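Local coordinates for sugar ABC transporter substrate-binding protein (Treponema pallidum subsp. pallidum, PDB 5U2P) that probably binds a small ligand, perhaps a sugar, in the periplasm and delivers it to an ABC transporter for uptake, at residues Val32-Val36 with Arg317-Arg323; Asp195-Val200 with Leu290-Ala296; Ile177-Ser183 with Asp261-Phe267. One frame throughout, in Å; residues are numbered along the deposited sequence.

Contact 1: residues Val32-Val36 with Arg317-Arg323; sequences VRLSV and RVATACR
Arg317, the N-cap residue of helix 318-329, throws its extended side chain across strand 33-36 and gives up more surface here than any other residue. Its CG lies anti to the carbonyl carbon (chi1 -55°) and the chain stays straight from CG to NE, which lays the guanidinium beside the backbone of Arg33, Leu34 and Ser35. One face of that guanidinium lies over Arg33 O, and NH2 comes within 3.3 Å of Arg33 CB. The same NH2 sits above one face of the Arg33 guanidinium, toward its rim, 3.3 Å from Arg33 NE, with the two planes turned 62° apart. Both atoms are donors, so no hydrogen bond joins them. The charge of Arg317 is met instead by Asp87, whose OD2 forms a salt bridge with NH1; the backbone N of Asp87 also binds Ser35 OG, so one residue serves both sides of the contact. Arg33 and Val32 are exposed and poorly ordered, so their contacts are less certain than that of Leu34.

Leu34 supplies the apolar half. It slides past Thr320 in the opposite direction, its CG 4.0 Å from Thr320 CG2, and carries on to the helix backbone, where its CD2 rests 3.9 Å from Ala321 CA. Thr320 in turn meets Val32 tip to tip: Val32 CG1 is 3.5 Å from Thr320 OG1, while Thr320 CG2 is wedged between Val32 and Leu34.

The axes of strand 33-36 and helix 318-323 approach to 8.8 Å and cross at 77°, a steep crossing of a helix over a sheet. Strand 33-39 lies between strands 61-67 and 88-92 in the five-stranded sheet. Ala321 also packs on Val88 of strand 88-92, so the start of helix 318-329 lies across two neighbouring strands.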
ATOM      1  N   VAL A  32     -27.176 -18.741 -16.818  1.00 66.32           N
ATOM      2  CA  VAL A  32     -27.562 -18.242 -15.507  1.00 56.36           C
ATOM      3  C   VAL A  32     -27.616 -16.721 -15.516  1.00 55.33           C
ATOM      4  O   VAL A  32     -27.346 -16.090 -16.538  1.00 56.43           O
ATOM      5  CB  VAL A  32     -26.581 -18.687 -14.403  1.00 72.06           C
ATOM      6  CG1 VAL A  32     -27.340 -19.053 -13.133  1.00 81.00           C
ATOM      7  CG2 VAL A  32     -25.733 -19.858 -14.867  1.00 63.46           C
ATOM      8  N   ARG A  33     -27.960 -16.146 -14.366  1.00 35.69           N
ATOM      9  CA  ARG A  33     -27.952 -14.706 -14.184  1.00 38.06           C
ATOM     10  C   ARG A  33     -27.055 -14.367 -12.997  1.00 31.87           C
ATOM     11  O   ARG A  33     -26.895 -15.175 -12.072  1.00 34.20           O
ATOM     12  CB  ARG A  33     -29.366 -14.174 -13.956  1.00 48.92           C
ATOM     13  CG  ARG A  33     -30.335 -14.468 -15.091  1.00 74.73           C
ATOM     14  CD  ARG A  33     -31.782 -14.274 -14.651  1.00 82.56           C
ATOM     15  NE  ARG A  33     -32.017 -12.935 -14.113  1.00106.19           N
ATOM     16  CZ  ARG A  33     -33.160 -12.532 -13.565  1.00107.40           C
ATOM     17  NH1 ARG A  33     -34.190 -13.365 -13.474  1.00109.57           N
ATOM     18  NH2 ARG A  33     -33.273 -11.293 -13.103  1.00 98.91           N
ATOM     19  N   LEU A  34     -26.457 -13.183 -13.063  1.00 30.40           N
ATOM     20  CA  LEU A  34     -25.678 -12.624 -11.962  1.00 32.39           C
ATOM     21  C   LEU A  34     -25.910 -11.126 -11.875  1.00 31.88           C
ATOM     22  O   LEU A  34     -25.862 -10.421 -12.883  1.00 32.21           O
ATOM     23  CB  LEU A  34     -24.187 -12.886 -12.145  1.00 35.78           C
ATOM     24  CG  LEU A  34     -23.495 -14.040 -11.423  1.00 56.79           C
ATOM     25  CD1 LEU A  34     -21.993 -13.850 -11.551  1.00 43.22           C
ATOM     26  CD2 LEU A  34     -23.888 -14.150  -9.953  1.00 36.24           C
ATOM     27  N   SER A  35     -26.158 -10.635 -10.667  1.00 25.85           N
ATOM     28  CA  SER A  35     -26.278  -9.216 -10.437  1.00 27.12           C
ATOM     29  C   SER A  35     -25.011  -8.720  -9.747  1.00 24.35           C
ATOM     30  O   SER A  35     -24.416  -9.424  -8.930  1.00 28.35           O
ATOM     31  CB  SER A  35     -27.516  -8.899  -9.587  1.00 39.28           C
ATOM     32  OG  SER A  35     -27.478  -9.599  -8.363  1.00 32.80           O
ATOM     33  N   VAL A  36     -24.634  -7.497 -10.088  1.00 24.96           N
ATOM     34  CA  VAL A  36     -23.431  -6.866  -9.576  1.00 24.58           C
ATOM     35  C   VAL A  36     -23.715  -5.441  -9.111  1.00 32.99           C
ATOM     36  O   VAL A  36     -24.484  -4.713  -9.732  1.00 29.68           O
ATOM     37  CB  VAL A  36     -22.327  -6.853 -10.655  1.00 33.10           C
ATOM     38  CG1 VAL A  36     -21.055  -6.238 -10.119  1.00 39.39           C
ATOM     39  CG2 VAL A  36     -22.073  -8.263 -11.146  1.00 37.53           C
ATOM     40  N   ARG A 317     -27.592 -17.425  -5.551  1.00 31.60           N
ATOM     41  CA  ARG A 317     -26.743 -17.791  -6.691  1.00 29.46           C
ATOM     42  C   ARG A 317     -25.255 -17.816  -6.300  1.00 25.36           C
ATOM     43  O   ARG A 317     -24.390 -17.523  -7.127  1.00 27.27           O
ATOM     44  CB  ARG A 317     -26.931 -16.808  -7.847  1.00 31.03           C
ATOM     45  CG  ARG A 317     -28.351 -16.600  -8.340  1.00 45.27           C
ATOM     46  CD  ARG A 317     -28.461 -15.176  -8.873  1.00 43.26           C
ATOM     47  NE  ARG A 317     -29.584 -14.956  -9.774  1.00 64.06           N
ATOM     48  CZ  ARG A 317     -29.929 -13.762 -10.246  1.00 66.94           C
ATOM     49  NH1 ARG A 317     -29.241 -12.681  -9.899  1.00 44.55           N
ATOM     50  NH2 ARG A 317     -30.963 -13.640 -11.064  1.00 81.01           N
ATOM     51  N   VAL A 318     -24.960 -18.185  -5.060  1.00 26.74           N
ATOM     52  CA  VAL A 318     -23.574 -18.176  -4.582  1.00 22.79           C
ATOM     53  C   VAL A 318     -22.668 -19.037  -5.468  1.00 27.07           C
ATOM     54  O   VAL A 318     -21.560 -18.626  -5.778  1.00 23.17           O
ATOM     55  CB  VAL A 318     -23.475 -18.652  -3.122  1.00 24.73           C
ATOM     56  CG1 VAL A 318     -22.029 -18.970  -2.730  1.00 26.49           C
ATOM     57  CG2 VAL A 318     -24.043 -17.586  -2.184  1.00 28.43           C
ATOM     58  N   ALA A 319     -23.123 -20.223  -5.867  1.00 24.82           N
ATOM     59  CA  ALA A 319     -22.287 -21.087  -6.730  1.00 31.90           C
ATOM     60  C   ALA A 319     -21.942 -20.391  -8.037  1.00 24.88           C
ATOM     61  O   ALA A 319     -20.807 -20.425  -8.502  1.00 25.80           O
ATOM     62  CB  ALA A 319     -22.988 -22.425  -7.030  1.00 27.35           C
ATOM     63  N   THR A 320     -22.943 -19.777  -8.650  1.00 18.79           N
ATOM     64  CA  THR A 320     -22.747 -19.117  -9.918  1.00 23.42           C
ATOM     65  C   THR A 320     -21.759 -17.972  -9.750  1.00 22.89           C
ATOM     66  O   THR A 320     -20.880 -17.779 -10.596  1.00 21.50           O
ATOM     67  CB  THR A 320     -24.085 -18.608 -10.478  1.00 26.56           C
ATOM     68  OG1 THR A 320     -24.991 -19.711 -10.581  1.00 27.48           O
ATOM     69  CG2 THR A 320     -23.905 -17.968 -11.837  1.00 27.17           C
ATOM     70  N   ALA A 321     -21.898 -17.236  -8.648  1.00 22.71           N
ATOM     71  CA  ALA A 321     -20.977 -16.141  -8.335  1.00 23.08           C
ATOM     72  C   ALA A 321     -19.559 -16.643  -8.182  1.00 24.08           C
ATOM     73  O   ALA A 321     -18.615 -16.009  -8.646  1.00 23.29           O
ATOM     74  CB  ALA A 321     -21.395 -15.423  -7.055  1.00 20.35           C
ATOM     75  N   CYS A 322     -19.402 -17.768  -7.496  1.00 21.21           N
ATOM     76  CA  CYS A 322     -18.070 -18.289  -7.278  1.00 20.74           C
ATOM     77  C   CYS A 322     -17.484 -18.812  -8.600  1.00 17.62           C
ATOM     78  O   CYS A 322     -16.274 -18.686  -8.815  1.00 20.98           O
ATOM     79  CB  CYS A 322     -18.084 -19.385  -6.240  1.00 23.44           C
ATOM     80  SG  CYS A 322     -18.366 -18.800  -4.547  1.00 28.07           S
ATOM     81  N   ARG A 323     -18.330 -19.400  -9.447  1.00 21.62           N
ATOM     82  CA  ARG A 323     -17.884 -19.857 -10.767  1.00 21.41           C
ATOM     83  C   ARG A 323     -17.393 -18.652 -11.567  1.00 24.59           C
ATOM     84  O   ARG A 323     -16.354 -18.713 -12.220  1.00 21.29           O
ATOM     85  CB  ARG A 323     -19.003 -20.588 -11.527  1.00 24.69           C
ATOM     86  CG  ARG A 323     -19.331 -21.966 -10.933  1.00 28.54           C
ATOM     87  CD  ARG A 323     -20.565 -22.632 -11.561  1.00 26.36           C
ATOM     88  NE  ARG A 323     -20.325 -22.905 -12.986  1.00 23.53           N
ATOM     89  CZ  ARG A 323     -20.870 -22.253 -14.010  1.00 28.01           C
ATOM     90  NH1 ARG A 323     -21.777 -21.301 -13.822  1.00 29.05           N
ATOM     91  NH2 ARG A 323     -20.528 -22.589 -15.258  1.00 28.20           N
TER

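Contact 2: residues Asp195-Val200 with Leu290-Ala296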
ATOM      1  N   ASP A 195       6.807   3.023   7.585  1.00 20.04           N
ATOM      2  CA  ASP A 195       7.426   1.828   7.038  1.00 22.06           C
ATOM      3  C   ASP A 195       8.188   1.069   8.128  1.00 22.96           C
ATOM      4  O   ASP A 195       7.983  -0.134   8.345  1.00 21.47           O
ATOM      5  CB  ASP A 195       8.354   2.214   5.880  1.00 22.61           C
ATOM      6  CG  ASP A 195       9.086   1.033   5.292  1.00 28.97           C
ATOM      7  OD1 ASP A 195       8.479   0.327   4.449  1.00 26.78           O
ATOM      8  OD2 ASP A 195      10.267   0.818   5.659  1.00 27.80           O
ATOM      9  N   ALA A 196       9.038   1.785   8.855  1.00 25.72           N
ATOM     10  CA  ALA A 196       9.896   1.141   9.830  1.00 24.34           C
ATOM     11  C   ALA A 196       9.121   0.572  11.011  1.00 22.86           C
ATOM     12  O   ALA A 196       9.402  -0.546  11.444  1.00 26.96           O
ATOM     13  CB  ALA A 196      10.943   2.126  10.301  1.00 27.43           C
ATOM     14  N   ILE A 197       8.147   1.323  11.526  1.00 22.96           N
ATOM     15  CA  ILE A 197       7.316   0.842  12.627  1.00 25.53           C
ATOM     16  C   ILE A 197       6.581  -0.423  12.183  1.00 23.17           C
ATOM     17  O   ILE A 197       6.454  -1.393  12.944  1.00 24.00           O
ATOM     18  CB  ILE A 197       6.294   1.914  13.089  1.00 26.46           C
ATOM     19  CG1 ILE A 197       7.014   3.072  13.792  1.00 25.33           C
ATOM     20  CG2 ILE A 197       5.227   1.304  14.026  1.00 27.70           C
ATOM     21  CD1 ILE A 197       6.139   4.278  14.074  1.00 29.96           C
ATOM     22  N   THR A 198       6.095  -0.400  10.951  1.00 23.94           N
ATOM     23  CA  THR A 198       5.272  -1.493  10.457  1.00 24.44           C
ATOM     24  C   THR A 198       6.126  -2.759  10.377  1.00 22.46           C
ATOM     25  O   THR A 198       5.682  -3.860  10.763  1.00 24.64           O
ATOM     26  CB  THR A 198       4.640  -1.140   9.076  1.00 22.19           C
ATOM     27  OG1 THR A 198       3.725  -0.049   9.247  1.00 21.31           O
ATOM     28  CG2 THR A 198       3.870  -2.337   8.500  1.00 22.16           C
ATOM     29  N   LYS A 199       7.357  -2.612   9.902  1.00 24.78           N
ATOM     30  CA  LYS A 199       8.235  -3.763   9.739  1.00 25.19           C
ATOM     31  C   LYS A 199       8.651  -4.387  11.075  1.00 26.42           C
ATOM     32  O   LYS A 199       8.705  -5.599  11.189  1.00 35.67           O
ATOM     33  CB  LYS A 199       9.474  -3.382   8.937  1.00 30.01           C
ATOM     34  CG  LYS A 199       9.189  -3.185   7.477  1.00 28.34           C
ATOM     35  CD  LYS A 199      10.478  -2.972   6.703  1.00 42.91           C
ATOM     36  CE  LYS A 199      10.197  -2.770   5.252  1.00 46.11           C
ATOM     37  NZ  LYS A 199      11.367  -3.175   4.413  1.00 49.31           N
ATOM     38  N   VAL A 200       8.954  -3.572  12.074  0.54 26.25           N
ATOM     39  CA  VAL A 200       9.404  -4.146  13.340  0.54 33.38           C
ATOM     40  C   VAL A 200       8.235  -4.878  14.006  0.54 43.95           C
ATOM     41  O   VAL A 200       8.426  -5.927  14.616  0.54 32.03           O
ATOM     42  CB  VAL A 200      10.008  -3.077  14.283  0.54 41.04           C
ATOM     43  CG1 VAL A 200       8.973  -2.034  14.684  0.54 46.68           C
ATOM     44  CG2 VAL A 200      10.630  -3.743  15.508  0.54 50.04           C
ATOM     45  N   LEU A 290      14.518  -0.273   2.158  1.00 33.39           N
ATOM     46  CA  LEU A 290      15.107   0.734   3.041  1.00 42.27           C
ATOM     47  C   LEU A 290      15.604   0.062   4.314  1.00 27.02           C
ATOM     48  O   LEU A 290      14.791  -0.379   5.135  1.00 30.41           O
ATOM     49  CB  LEU A 290      14.099   1.828   3.386  1.00 34.48           C
ATOM     50  CG  LEU A 290      14.624   2.933   4.316  1.00 37.47           C
ATOM     51  CD1 LEU A 290      15.478   3.965   3.576  1.00 37.32           C
ATOM     52  CD2 LEU A 290      13.460   3.587   4.986  1.00 34.23           C
ATOM     53  N   PRO A 291      16.940  -0.026   4.498  1.00 35.30           N
ATOM     54  CA  PRO A 291      17.408  -0.781   5.670  1.00 47.88           C
ATOM     55  C   PRO A 291      17.355   0.032   6.964  1.00 52.74           C
ATOM     56  O   PRO A 291      18.382   0.535   7.428  1.00 52.06           O
ATOM     57  CB  PRO A 291      18.846  -1.130   5.295  1.00 39.19           C
ATOM     58  CG  PRO A 291      19.291   0.019   4.445  1.00 51.24           C
ATOM     59  CD  PRO A 291      18.066   0.474   3.683  1.00 45.96           C
ATOM     60  N   ILE A 292      16.160   0.131   7.541  1.00 41.88           N
ATOM     61  CA  ILE A 292      15.899   1.020   8.670  1.00 53.41           C
ATOM     62  C   ILE A 292      15.508   0.221   9.904  1.00 51.36           C
ATOM     63  O   ILE A 292      15.310   0.786  10.979  1.00 54.18           O
ATOM     64  CB  ILE A 292      14.782   2.039   8.325  1.00 44.34           C
ATOM     65  CG1 ILE A 292      14.759   3.188   9.338  1.00 64.98           C
ATOM     66  CG2 ILE A 292      13.431   1.340   8.210  1.00 62.80           C
ATOM     67  CD1 ILE A 292      13.852   4.331   8.939  1.00 59.12           C
ATOM     68  N   THR A 293      15.380  -1.093   9.732  1.00 47.45           N
ATOM     69  CA  THR A 293      15.162  -2.009  10.852  1.00 66.91           C
ATOM     70  C   THR A 293      16.041  -3.238  10.687  1.00 47.13           C
ATOM     71  O   THR A 293      16.503  -3.529   9.585  1.00 53.71           O
ATOM     72  CB  THR A 293      13.690  -2.466  10.965  1.00 52.01           C
ATOM     73  OG1 THR A 293      13.356  -3.325   9.863  1.00 50.82           O
ATOM     74  CG2 THR A 293      12.752  -1.271  10.978  1.00 48.97           C
ATOM     75  N   GLU A 294      16.249  -3.974  11.775  1.00 53.03           N
ATOM     76  CA  GLU A 294      17.094  -5.160  11.735  1.00 53.85           C
ATOM     77  C   GLU A 294      16.563  -6.186  10.729  1.00 71.17           C
ATOM     78  O   GLU A 294      17.331  -6.946  10.142  1.00 76.78           O
ATOM     79  CB  GLU A 294      17.207  -5.789  13.135  1.00 64.42           C
ATOM     80  CG  GLU A 294      16.086  -6.771  13.544  1.00 81.96           C
ATOM     81  CD  GLU A 294      14.737  -6.100  13.778  1.00 94.88           C
ATOM     82  OE1 GLU A 294      14.704  -4.870  13.995  1.00 96.18           O
ATOM     83  OE2 GLU A 294      13.707  -6.811  13.753  1.00 94.20           O
ATOM     84  N   ASN A 295      15.249  -6.183  10.523  1.00 79.07           N
ATOM     85  CA  ASN A 295      14.588  -7.180   9.684  1.00 78.17           C
ATOM     86  C   ASN A 295      14.071  -6.626   8.354  1.00 74.38           C
ATOM     87  O   ASN A 295      13.296  -7.286   7.680  1.00 73.94           O
ATOM     88  CB  ASN A 295      13.421  -7.810  10.453  1.00 75.94           C
ATOM     89  CG  ASN A 295      12.278  -6.830  10.701  1.00 66.74           C
ATOM     90  OD1 ASN A 295      12.436  -5.617  10.569  1.00 41.52           O
ATOM     91  ND2 ASN A 295      11.123  -7.360  11.070  1.00 52.27           N
ATOM     92  N   ALA A 296      14.519  -5.431   7.974  1.00 63.51           N
ATOM     93  CA  ALA A 296      13.984  -4.716   6.807  1.00 63.01           C
ATOM     94  C   ALA A 296      13.883  -5.559   5.528  1.00 52.32           C
ATOM     95  O   ALA A 296      12.985  -5.344   4.714  1.00 50.78           O
ATOM     96  CB  ALA A 296      14.836  -3.474   6.532  1.00 63.75           C
TER
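Lys199 and Asn295 tie helix 191-214 to the loop at 290-296 with two hydrogen bonds. The lysine chain, extended beyond CG, carries NZ to Ala296 O at 2.7 Å, where it approaches in the carbonyl plane on a lone pair. A second, weak bond runs from NZ to Val299 O, so two backbone carbonyls share this buried ammonium. In the other direction, Asn295 ND2 donates a hydrogen bond to Lys199 O at 3.0 Å. That bond is straight at the hydrogen (168°) and lies near the amide plane of Asn295, yet the donor stands above the carbonyl plane of Lys199.

The amide is also held from its oxygen side. Thr293 OG1 donates to Asn295 OD1 at 2.6 Å, which fixes the flip of the amide and directs ND2 at the helix. Both residues belong to the type I turn from Thr293 to Ala296, closed by Ala296 N on Thr293 O.

One turn back along the helix the packing is close: Ala196 CB and Ile292 CG2 are only 3.3 Å apart, tighter than usual for carbon atoms, and Thr293 CG2 lies 3.5 Å from Ala196 O. Asp195 brushes Ile292 with OD2, while its OD1 is hydrogen-bonded to Thr301 OG1.

The loop links strands 285-288 and 300-303 and lies against helix 191-214; Lys199 touches Thr301 of strand 300-303.

Contact 3: residues Ile177-Ser183 with Asp261-Phe267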
ATOM      1  N   ILE A 177      23.447  18.211  -3.369  1.00 56.77           N
ATOM      2  CA  ILE A 177      22.607  17.035  -3.558  1.00 47.43           C
ATOM      3  C   ILE A 177      22.075  16.519  -2.235  1.00 69.75           C
ATOM      4  O   ILE A 177      22.842  16.034  -1.400  1.00 50.83           O
ATOM      5  CB  ILE A 177      23.378  15.906  -4.254  1.00 51.84           C
ATOM      6  CG1 ILE A 177      23.796  16.362  -5.653  1.00 49.28           C
ATOM      7  CG2 ILE A 177      22.525  14.610  -4.299  1.00 42.72           C
ATOM      8  CD1 ILE A 177      24.566  15.320  -6.455  1.00 57.42           C
ATOM      9  N   VAL A 178      20.761  16.602  -2.053  1.00 58.61           N
ATOM     10  CA  VAL A 178      20.153  16.166  -0.803  1.00 62.75           C
ATOM     11  C   VAL A 178      20.271  14.646  -0.694  1.00 40.69           C
ATOM     12  O   VAL A 178      20.039  13.917  -1.677  1.00 47.28           O
ATOM     13  CB  VAL A 178      18.696  16.614  -0.696  1.00 59.75           C
ATOM     14  CG1 VAL A 178      18.051  16.071   0.580  1.00 62.78           C
ATOM     15  CG2 VAL A 178      18.634  18.124  -0.700  1.00 58.72           C
ATOM     16  N   PRO A 179      20.681  14.153   0.490  1.00 42.29           N
ATOM     17  CA  PRO A 179      21.020  12.729   0.524  1.00 33.83           C
ATOM     18  C   PRO A 179      19.783  11.837   0.433  1.00 25.38           C
ATOM     19  O   PRO A 179      19.719  10.976  -0.445  1.00 30.16           O
ATOM     20  CB  PRO A 179      21.727  12.564   1.887  1.00 27.38           C
ATOM     21  CG  PRO A 179      22.026  13.968   2.371  1.00 37.37           C
ATOM     22  CD  PRO A 179      20.904  14.789   1.800  1.00 43.12           C
ATOM     23  N   LEU A 180      18.825  12.046   1.334  1.00 31.39           N
ATOM     24  CA  LEU A 180      17.592  11.251   1.366  1.00 21.05           C
ATOM     25  C   LEU A 180      16.370  12.160   1.406  1.00 30.52           C
ATOM     26  O   LEU A 180      16.042  12.737   2.436  1.00 28.76           O
ATOM     27  CB  LEU A 180      17.571  10.304   2.570  1.00 21.82           C
ATOM     28  CG  LEU A 180      16.352   9.390   2.732  1.00 26.56           C
ATOM     29  CD1 LEU A 180      16.193   8.481   1.539  1.00 28.33           C
ATOM     30  CD2 LEU A 180      16.454   8.562   4.015  1.00 26.69           C
ATOM     31  N   ALA A 181      15.697  12.258   0.268  1.00 18.95           N
ATOM     32  CA  ALA A 181      14.511  13.068   0.117  1.00 20.65           C
ATOM     33  C   ALA A 181      13.222  12.325   0.486  1.00 26.49           C
ATOM     34  O   ALA A 181      13.070  11.105   0.250  1.00 20.83           O
ATOM     35  CB  ALA A 181      14.427  13.580  -1.322  1.00 23.69           C
ATOM     36  N   LEU A 182      12.304  13.090   1.066  1.00 21.45           N
ATOM     37  CA  LEU A 182      10.973  12.641   1.486  1.00 16.61           C
ATOM     38  C   LEU A 182       9.953  13.639   0.991  1.00 22.20           C
ATOM     39  O   LEU A 182      10.241  14.836   0.910  1.00 24.55           O
ATOM     40  CB  LEU A 182      10.892  12.522   3.015  1.00 18.45           C
ATOM     41  CG  LEU A 182      11.950  11.651   3.685  1.00 20.26           C
ATOM     42  CD1 LEU A 182      11.835  11.760   5.192  1.00 25.34           C
ATOM     43  CD2 LEU A 182      11.823  10.178   3.263  1.00 19.40           C
ATOM     44  N   SER A 183       8.764  13.155   0.658  1.00 19.14           N
ATOM     45  CA  SER A 183       7.683  14.011   0.207  1.00 22.50           C
ATOM     46  C   SER A 183       6.525  14.033   1.191  1.00 26.06           C
ATOM     47  O   SER A 183       6.285  13.082   1.950  1.00 22.21           O
ATOM     48  CB  SER A 183       7.200  13.563  -1.180  1.00 19.35           C
ATOM     49  OG  SER A 183       6.697  12.260  -1.166  1.00 22.73           O
ATOM     50  N   ASP A 261      18.983  15.690 -11.116  1.00 19.45           N
ATOM     51  CA  ASP A 261      20.129  15.110 -10.413  1.00 24.20           C
ATOM     52  C   ASP A 261      20.436  15.858  -9.109  1.00 31.00           C
ATOM     53  O   ASP A 261      21.596  15.963  -8.700  1.00 25.11           O
ATOM     54  CB  ASP A 261      21.393  15.095 -11.309  1.00 25.97           C
ATOM     55  CG  ASP A 261      21.293  14.145 -12.499  1.00 43.50           C
ATOM     56  OD1 ASP A 261      20.322  13.375 -12.633  1.00 32.79           O
ATOM     57  OD2 ASP A 261      22.236  14.152 -13.310  1.00 38.49           O
ATOM     58  N   ARG A 262      19.402  16.374  -8.447  1.00 27.07           N
ATOM     59  CA  ARG A 262      19.591  17.104  -7.188  1.00 24.76           C
ATOM     60  C   ARG A 262      19.244  16.257  -5.961  1.00 27.85           C
ATOM     61  O   ARG A 262      19.378  16.727  -4.820  1.00 26.25           O
ATOM     62  CB  ARG A 262      18.752  18.378  -7.191  1.00 23.06           C
ATOM     63  CG  ARG A 262      19.207  19.392  -8.176  1.00 33.31           C
ATOM     64  CD  ARG A 262      18.196  20.488  -8.315  1.00 30.36           C
ATOM     65  NE  ARG A 262      18.593  21.379  -9.391  1.00 29.23           N
ATOM     66  CZ  ARG A 262      17.850  22.372  -9.867  1.00 28.80           C
ATOM     67  NH1 ARG A 262      16.646  22.614  -9.370  1.00 27.50           N
ATOM     68  NH2 ARG A 262      18.317  23.102 -10.866  1.00 32.85           N
ATOM     69  N   ILE A 263      18.808  15.017  -6.202  1.00 24.02           N
ATOM     70  CA  ILE A 263      18.482  14.046  -5.146  1.00 22.93           C
ATOM     71  C   ILE A 263      19.071  12.656  -5.425  1.00 25.19           C
ATOM     72  O   ILE A 263      18.781  12.039  -6.452  1.00 27.64           O
ATOM     73  CB  ILE A 263      16.963  13.846  -5.001  1.00 23.29           C
ATOM     74  CG1 ILE A 263      16.256  15.168  -4.765  1.00 27.22           C
ATOM     75  CG2 ILE A 263      16.654  12.820  -3.867  1.00 24.41           C
ATOM     76  CD1 ILE A 263      14.739  15.027  -4.784  1.00 22.99           C
ATOM     77  N   ALA A 264      19.840  12.140  -4.480  1.00 28.41           N
ATOM     78  CA  ALA A 264      20.469  10.832  -4.641  1.00 31.92           C
ATOM     79  C   ALA A 264      19.477   9.714  -4.403  1.00 26.54           C
ATOM     80  O   ALA A 264      19.421   8.745  -5.169  1.00 27.81           O
ATOM     81  CB  ALA A 264      21.645  10.692  -3.690  1.00 38.71           C
ATOM     82  N   MET A 265      18.705   9.865  -3.334  1.00 28.35           N
ATOM     83  CA  MET A 265      17.782   8.847  -2.853  1.00 26.14           C
ATOM     84  C   MET A 265      16.443   9.474  -2.471  1.00 23.64           C
ATOM     85  O   MET A 265      16.400  10.560  -1.909  1.00 25.08           O
ATOM     86  CB  MET A 265      18.359   8.126  -1.635  1.00 28.90           C
ATOM     87  CG  MET A 265      19.585   7.301  -1.913  1.00 31.68           C
ATOM     88  SD  MET A 265      20.197   6.492  -0.432  1.00 31.11           S
ATOM     89  CE  MET A 265      20.799   7.900   0.491  1.00 34.62           C
ATOM     90  N   TYR A 266      15.365   8.759  -2.771  1.00 21.39           N
ATOM     91  CA  TYR A 266      14.023   9.144  -2.363  1.00 21.52           C
ATOM     92  C   TYR A 266      13.368   7.931  -1.726  1.00 20.91           C
ATOM     93  O   TYR A 266      13.406   6.858  -2.301  1.00 20.48           O
ATOM     94  CB  TYR A 266      13.198   9.639  -3.565  1.00 20.15           C
ATOM     95  CG  TYR A 266      11.731   9.762  -3.218  1.00 18.42           C
ATOM     96  CD1 TYR A 266      11.262  10.837  -2.471  1.00 18.36           C
ATOM     97  CD2 TYR A 266      10.836   8.769  -3.566  1.00 18.76           C
ATOM     98  CE1 TYR A 266       9.905  10.940  -2.145  1.00 18.70           C
ATOM     99  CE2 TYR A 266       9.507   8.855  -3.229  1.00 22.76           C
ATOM    100  CZ  TYR A 266       9.051   9.937  -2.517  1.00 22.30           C
ATOM    101  OH  TYR A 266       7.720   9.976  -2.201  1.00 26.46           O
ATOM    102  N   PHE A 267      12.812   8.070  -0.519  1.00 17.48           N
ATOM    103  CA  PHE A 267      12.030   6.997   0.065  1.00 17.44           C
ATOM    104  C   PHE A 267      10.550   7.338   0.029  1.00 21.88           C
ATOM    105  O   PHE A 267      10.124   8.389   0.507  1.00 17.60           O
ATOM    106  CB  PHE A 267      12.407   6.682   1.517  1.00 19.45           C
ATOM    107  CG  PHE A 267      11.626   5.525   2.053  1.00 17.38           C
ATOM    108  CD1 PHE A 267      11.978   4.236   1.702  1.00 17.96           C
ATOM    109  CD2 PHE A 267      10.473   5.718   2.811  1.00 20.61           C
ATOM    110  CE1 PHE A 267      11.226   3.157   2.126  1.00 22.94           C
ATOM    111  CE2 PHE A 267       9.736   4.650   3.237  1.00 22.10           C
ATOM    112  CZ  PHE A 267      10.110   3.367   2.901  1.00 25.17           C
TER
HETATM  113  O   HOH W   1       8.455  10.352   1.328  1.00 22.09           O
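Ala181 offers a low spot that Ile263 fills: Ile263 CG2 presses on Ala181 CB at 3.5 Å, a tight fit, with its CD1 close behind. On this face of the parallel pair Tyr266 follows. Its CG stands anti to the backbone N (chi1 168°), and the ring runs along the neighbouring chain, with CD1 3.3 Å from Ala181 O. At the far end Ser183 OG lies in the ring plane at its edge, hydrogen-bonded to Tyr266 OH at 2.7 Å.

On the opposite face Leu180 and Met265 pack together. Leu180 CD1 drops into the notch between Met265 and Phe267, 3.9 Å from Met265 CB and 4.2 Å from Phe267 CB. Met265 bends at its last torsion, so that CE curls back to 3.4 Å from Pro179 O. Leu182, two residues after Leu180, brings CD2 to Phe267 CB, and Ile177 CG2 touches Ala264.

Backbone bonds run the length of the pair, weak at the corner (Ala264 N to Val178 O, Met265 N to Pro179 O); Ala181 N to Met265 O, at 2.8 Å, is the shortest. Beyond the last, a water bridges Ser183 N and Phe267 O.

A helical connection without a strand joins the parallel pair, a beta-alpha-beta type crossover. Strand 138-145 pairs antiparallel with the other edge of strand 263-267, helix 160-172 packs on Pro179, Ala264 and Met265, and helix 191-214 meets Leu182 and Phe267.

In the fold
Contacts 2 and 3 are neighbours, their centres 19 Å apart, and they meet where Phe267 packs against Leu290 (Phe267 CE1 to Leu290 CB 3.4 Å) and Asp195. Strand 178-181 leads on to helix 191-214, and the segments alternate along the chain: 177-183, 195-200, 261-267, 290-296. Contact 1 encloses them all in sequence, yet its centre lies 43 Å from that of contact 2 and 50 Å from that of contact 3, across the chain's centre. It belongs to the five-stranded sheet, the others to the six-stranded sheet and its helices. This agrees with the two-lobed build of periplasmic binding proteins, whose chain passes between lobes that typically close round ligand.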